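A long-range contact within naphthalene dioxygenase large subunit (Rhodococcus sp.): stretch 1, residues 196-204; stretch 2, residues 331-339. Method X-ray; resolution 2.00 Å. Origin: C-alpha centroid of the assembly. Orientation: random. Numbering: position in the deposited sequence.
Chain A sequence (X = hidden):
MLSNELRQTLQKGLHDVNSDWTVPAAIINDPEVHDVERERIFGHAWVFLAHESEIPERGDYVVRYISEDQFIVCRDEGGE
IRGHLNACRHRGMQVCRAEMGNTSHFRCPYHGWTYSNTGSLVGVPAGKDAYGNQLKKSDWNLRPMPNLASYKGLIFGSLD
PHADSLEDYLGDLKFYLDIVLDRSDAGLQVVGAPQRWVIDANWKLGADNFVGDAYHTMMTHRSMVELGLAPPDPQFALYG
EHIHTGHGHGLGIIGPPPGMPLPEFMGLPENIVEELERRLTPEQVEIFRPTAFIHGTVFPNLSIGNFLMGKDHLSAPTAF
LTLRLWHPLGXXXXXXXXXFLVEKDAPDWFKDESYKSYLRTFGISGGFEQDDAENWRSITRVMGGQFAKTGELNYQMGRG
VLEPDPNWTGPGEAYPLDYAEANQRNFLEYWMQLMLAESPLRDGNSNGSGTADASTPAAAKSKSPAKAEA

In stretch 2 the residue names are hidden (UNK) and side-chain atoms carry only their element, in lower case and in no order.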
# COMPACT_ATOMS: atom_id res chain seq x y z
N ARG A 196 -6.81 -9.07 -17.42
CA ARG A 196 -6.38 -7.79 -16.86
C ARG A 196 -5.54 -7.99 -15.60
O ARG A 196 -5.96 -8.64 -14.65
CB ARG A 196 -7.60 -6.94 -16.55
CG ARG A 196 -8.43 -6.61 -17.83
CD ARG A 196 -9.73 -5.89 -17.55
NE ARG A 196 -9.55 -4.71 -16.69
CZ ARG A 196 -10.53 -3.89 -16.29
NH1 ARG A 196 -11.80 -4.12 -16.63
NH2 ARG A 196 -10.24 -2.85 -15.51
N TRP A 197 -4.33 -7.46 -15.60
CA TRP A 197 -3.48 -7.60 -14.42
C TRP A 197 -2.55 -6.40 -14.37
O TRP A 197 -2.39 -5.70 -15.40
CB TRP A 197 -2.72 -8.95 -14.42
CG TRP A 197 -1.54 -9.04 -15.39
CD1 TRP A 197 -0.20 -8.93 -15.08
CD2 TRP A 197 -1.59 -9.29 -16.80
NE1 TRP A 197 0.57 -9.09 -16.20
CE2 TRP A 197 -0.25 -9.29 -17.28
CE3 TRP A 197 -2.62 -9.47 -17.73
CZ2 TRP A 197 0.08 -9.50 -18.64
CZ3 TRP A 197 -2.28 -9.69 -19.09
CH2 TRP A 197 -0.96 -9.70 -19.51
N VAL A 198 -1.92 -6.18 -13.21
CA VAL A 198 -1.08 -5.01 -12.93
C VAL A 198 0.42 -5.33 -12.97
O VAL A 198 0.87 -6.29 -12.35
CB VAL A 198 -1.45 -4.43 -11.56
CG1 VAL A 198 -0.49 -3.29 -11.14
CG2 VAL A 198 -2.91 -3.97 -11.58
N ILE A 199 1.19 -4.54 -13.72
CA ILE A 199 2.64 -4.73 -13.82
C ILE A 199 3.22 -3.42 -13.28
O ILE A 199 2.80 -2.34 -13.70
CB ILE A 199 3.12 -4.99 -15.30
CG1 ILE A 199 2.59 -6.32 -15.87
CG2 ILE A 199 4.66 -5.05 -15.37
CD1 ILE A 199 3.02 -6.54 -17.37
N ASP A 200 4.17 -3.50 -12.35
CA ASP A 200 4.86 -2.31 -11.86
C ASP A 200 5.91 -1.82 -12.87
O ASP A 200 7.11 -1.84 -12.60
CB ASP A 200 5.45 -2.57 -10.45
CG ASP A 200 6.16 -3.95 -10.32
OD1 ASP A 200 5.87 -4.88 -11.12
OD2 ASP A 200 7.03 -4.16 -9.43
N ALA A 201 5.45 -1.40 -14.07
CA ALA A 201 6.29 -0.83 -15.12
C ALA A 201 5.58 0.35 -15.77
O ALA A 201 4.34 0.46 -15.74
CB ALA A 201 6.59 -1.90 -16.19
N ASN A 202 6.33 1.22 -16.43
CA ASN A 202 5.71 2.28 -17.21
C ASN A 202 5.11 1.68 -18.49
O ASN A 202 5.74 0.79 -19.13
CB ASN A 202 6.72 3.38 -17.56
CG ASN A 202 6.04 4.62 -18.14
OD1 ASN A 202 6.06 4.84 -19.33
ND2 ASN A 202 5.44 5.42 -17.28
N TRP A 203 3.91 2.14 -18.87
CA TRP A 203 3.25 1.66 -20.09
C TRP A 203 4.07 1.73 -21.40
O TRP A 203 3.94 0.87 -22.30
CB TRP A 203 1.91 2.43 -20.25
CG TRP A 203 2.05 3.90 -20.65
CD1 TRP A 203 2.18 4.98 -19.81
CD2 TRP A 203 2.09 4.41 -21.98
NE1 TRP A 203 2.29 6.14 -20.55
CE2 TRP A 203 2.25 5.82 -21.88
CE3 TRP A 203 2.06 3.83 -23.25
CZ2 TRP A 203 2.32 6.64 -23.02
CZ3 TRP A 203 2.12 4.64 -24.36
CH2 TRP A 203 2.25 6.03 -24.24
N LYS A 204 4.91 2.76 -21.52
CA LYS A 204 5.67 3.00 -22.75
C LYS A 204 6.62 1.87 -23.08
O LYS A 204 6.97 1.68 -24.24
CB LYS A 204 6.46 4.34 -22.69
CG LYS A 204 5.60 5.61 -22.84
CD LYS A 204 6.44 6.95 -22.78
CE LYS A 204 7.16 7.12 -21.44
NZ LYS A 204 6.12 7.29 -20.29
N UNK A 331 3.47 6.60 -13.04
CA UNK A 331 4.80 6.63 -13.67
C UNK A 331 5.42 5.23 -13.67
O UNK A 331 6.18 4.84 -14.62
c UNK A 331 3.37 7.52 -11.87
c UNK A 331 4.81 7.65 -11.47
c UNK A 331 5.61 7.57 -12.77
N UNK A 332 5.07 4.44 -12.64
CA UNK A 332 5.74 3.17 -12.46
C UNK A 332 4.79 1.99 -12.41
O UNK A 332 5.13 0.94 -11.87
c UNK A 332 5.88 3.56 -9.99
o UNK A 332 4.63 3.70 -10.06
o UNK A 332 6.49 3.78 -8.91
c UNK A 332 6.63 3.19 -11.21
N UNK A 333 3.61 2.15 -13.00
CA UNK A 333 2.58 1.14 -12.89
C UNK A 333 1.65 1.11 -14.11
O UNK A 333 1.29 2.14 -14.65
c UNK A 333 1.80 1.39 -11.60
n UNK A 333 -1.53 -0.16 -8.07
c UNK A 333 -0.83 -0.47 -9.41
c UNK A 333 0.19 0.58 -9.81
c UNK A 333 0.96 0.20 -11.10
N UNK A 334 1.31 -0.08 -14.60
CA UNK A 334 0.33 -0.13 -15.66
C UNK A 334 -0.59 -1.32 -15.46
O UNK A 334 -0.26 -2.24 -14.69
c UNK A 334 1.04 -0.17 -17.02
s UNK A 334 2.07 -1.79 -19.07
c UNK A 334 3.69 -2.56 -19.03
c UNK A 334 1.82 -1.51 -17.28
N UNK A 335 -1.73 -1.32 -16.14
CA UNK A 335 -2.63 -2.49 -16.16
C UNK A 335 -2.65 -2.97 -17.60
O UNK A 335 -2.96 -2.19 -18.50
c UNK A 335 -5.09 -3.26 -15.70
c UNK A 335 -4.05 -2.12 -15.69
o UNK A 335 -7.44 -3.54 -15.27
o UNK A 335 -6.49 -1.84 -14.34
c UNK A 335 -6.43 -2.85 -15.07
N UNK A 336 -2.23 -4.22 -17.83
CA UNK A 336 -2.31 -4.80 -19.15
C UNK A 336 -3.74 -5.29 -19.32
O UNK A 336 -4.33 -5.82 -18.37
c UNK A 336 0.09 -5.59 -18.97
c UNK A 336 -1.34 -5.98 -19.35
c UNK A 336 -1.39 -6.51 -20.84
N UNK A 337 -4.31 -5.03 -20.50
CA UNK A 337 -5.57 -5.69 -20.94
C UNK A 337 -5.26 -6.46 -22.20
O UNK A 337 -5.09 -5.84 -23.26
c UNK A 337 -8.05 -1.58 -18.59
c UNK A 337 -6.79 -3.65 -19.98
s UNK A 337 -8.37 -2.82 -19.91
c UNK A 337 -6.70 -4.67 -21.17
N UNK A 338 -5.21 -7.79 -22.12
CA UNK A 338 -4.80 -8.62 -23.26
C UNK A 338 -5.98 -9.40 -23.84
O UNK A 338 -6.59 -10.22 -23.17
o UNK A 338 -3.30 -10.33 -24.00
c UNK A 338 -3.68 -9.58 -22.86
N UNK A 339 -6.30 -9.08 -25.09
CA UNK A 339 -7.47 -9.67 -25.78
C UNK A 339 -6.99 -10.74 -26.74
O UNK A 339 -5.98 -10.56 -27.42
c UNK A 339 -8.18 -8.58 -26.59
c UNK A 339 -9.75 -5.18 -24.36
c UNK A 339 -8.70 -7.41 -25.78
c UNK A 339 -10.07 -7.33 -25.47
c UNK A 339 -7.87 -6.36 -25.39
c UNK A 339 -10.60 -6.24 -24.79
c UNK A 339 -8.37 -5.25 -24.66
O HOH W 1 2.36 3.60 -16.76

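Position 331 carries three side-chain carbons that close a ring onto its own backbone N, which only proline does: Pro331. The ring points away from stretch 1, and the contact falls to the backbone, where Asn202 ND2 donates a hydrogen bond to Pro331 O at 2.8 Å.

Position 332 has two carbons, the second bearing two oxygens, the short carboxylate of Asp332. It is exposed and directed away, a setting that suits a charged group.

At 333 four carbons run in a row to a nitrogen, an unbranched amine: Lys333. Its CB also points away, yet the extended chain lies along Val198, with Val198 CG1 3.3 Å from Lys333 CE. A long aliphatic stem can thus cover a valine while its amine reaches beyond. A water accepts from Trp203 N (3.0 Å to the water O) and donates to Lys333 O (2.8 Å to the water O), linking the two backbones.

Position 334 shows two carbons, a sulfur and a final carbon without branching, hence Met334. Its flexible thioether fills the space beside Ile199, Ala201 and Trp203: Ile199 CB lies 4.2 Å from Met334 CG, Ala201 CB 4.1 Å from Met334 CE, and Trp203 CA 3.8 Å from Met334 SD.

Position 335 has three carbons, the third with two oxygens, and one oxygen meets the guanidinium of Arg196. This is Glu335, extended enough to form a salt bridge: Arg196 NE and NH2 donate to Glu335 OE2 at 2.8 and 2.9 Å.

At 336 one carbon carries two others, the compact fork of Val336. Val336 CB sits over the Trp197 six-membered ring, 3.7 Å from its centroid, in a CH-pi contact, while Val336 CG2 reaches Ile199 CD1 at 3.5 Å.

Position 337 repeats the unbranched pattern of two carbons, sulfur and carbon: Met337. Its SD lies over one face of the Arg196 guanidinium, 3.9 Å from Arg196 NE, leaving the edge to the carboxylate.

Position 338 has one carbon and one oxygen: Ser338. This small side chain fits at the Trp197 ring edge, with Ser338 CB 4.0 Å from Trp197 CZ3.

Position 339, one carbon and a six-carbon ring, is Phe339, which makes no contact here.

The contact is an antiparallel strand pairing. Trp197 and Val336 exchange backbone hydrogen bonds, as do Ile199 and Met334. Apolar packing joins these four residues on one face of the sheet; the other holds Arg196 and Val198 with Glu335 and Met337, including the salt bridge.

Stretch 2 331-339: PDKMEVMSF
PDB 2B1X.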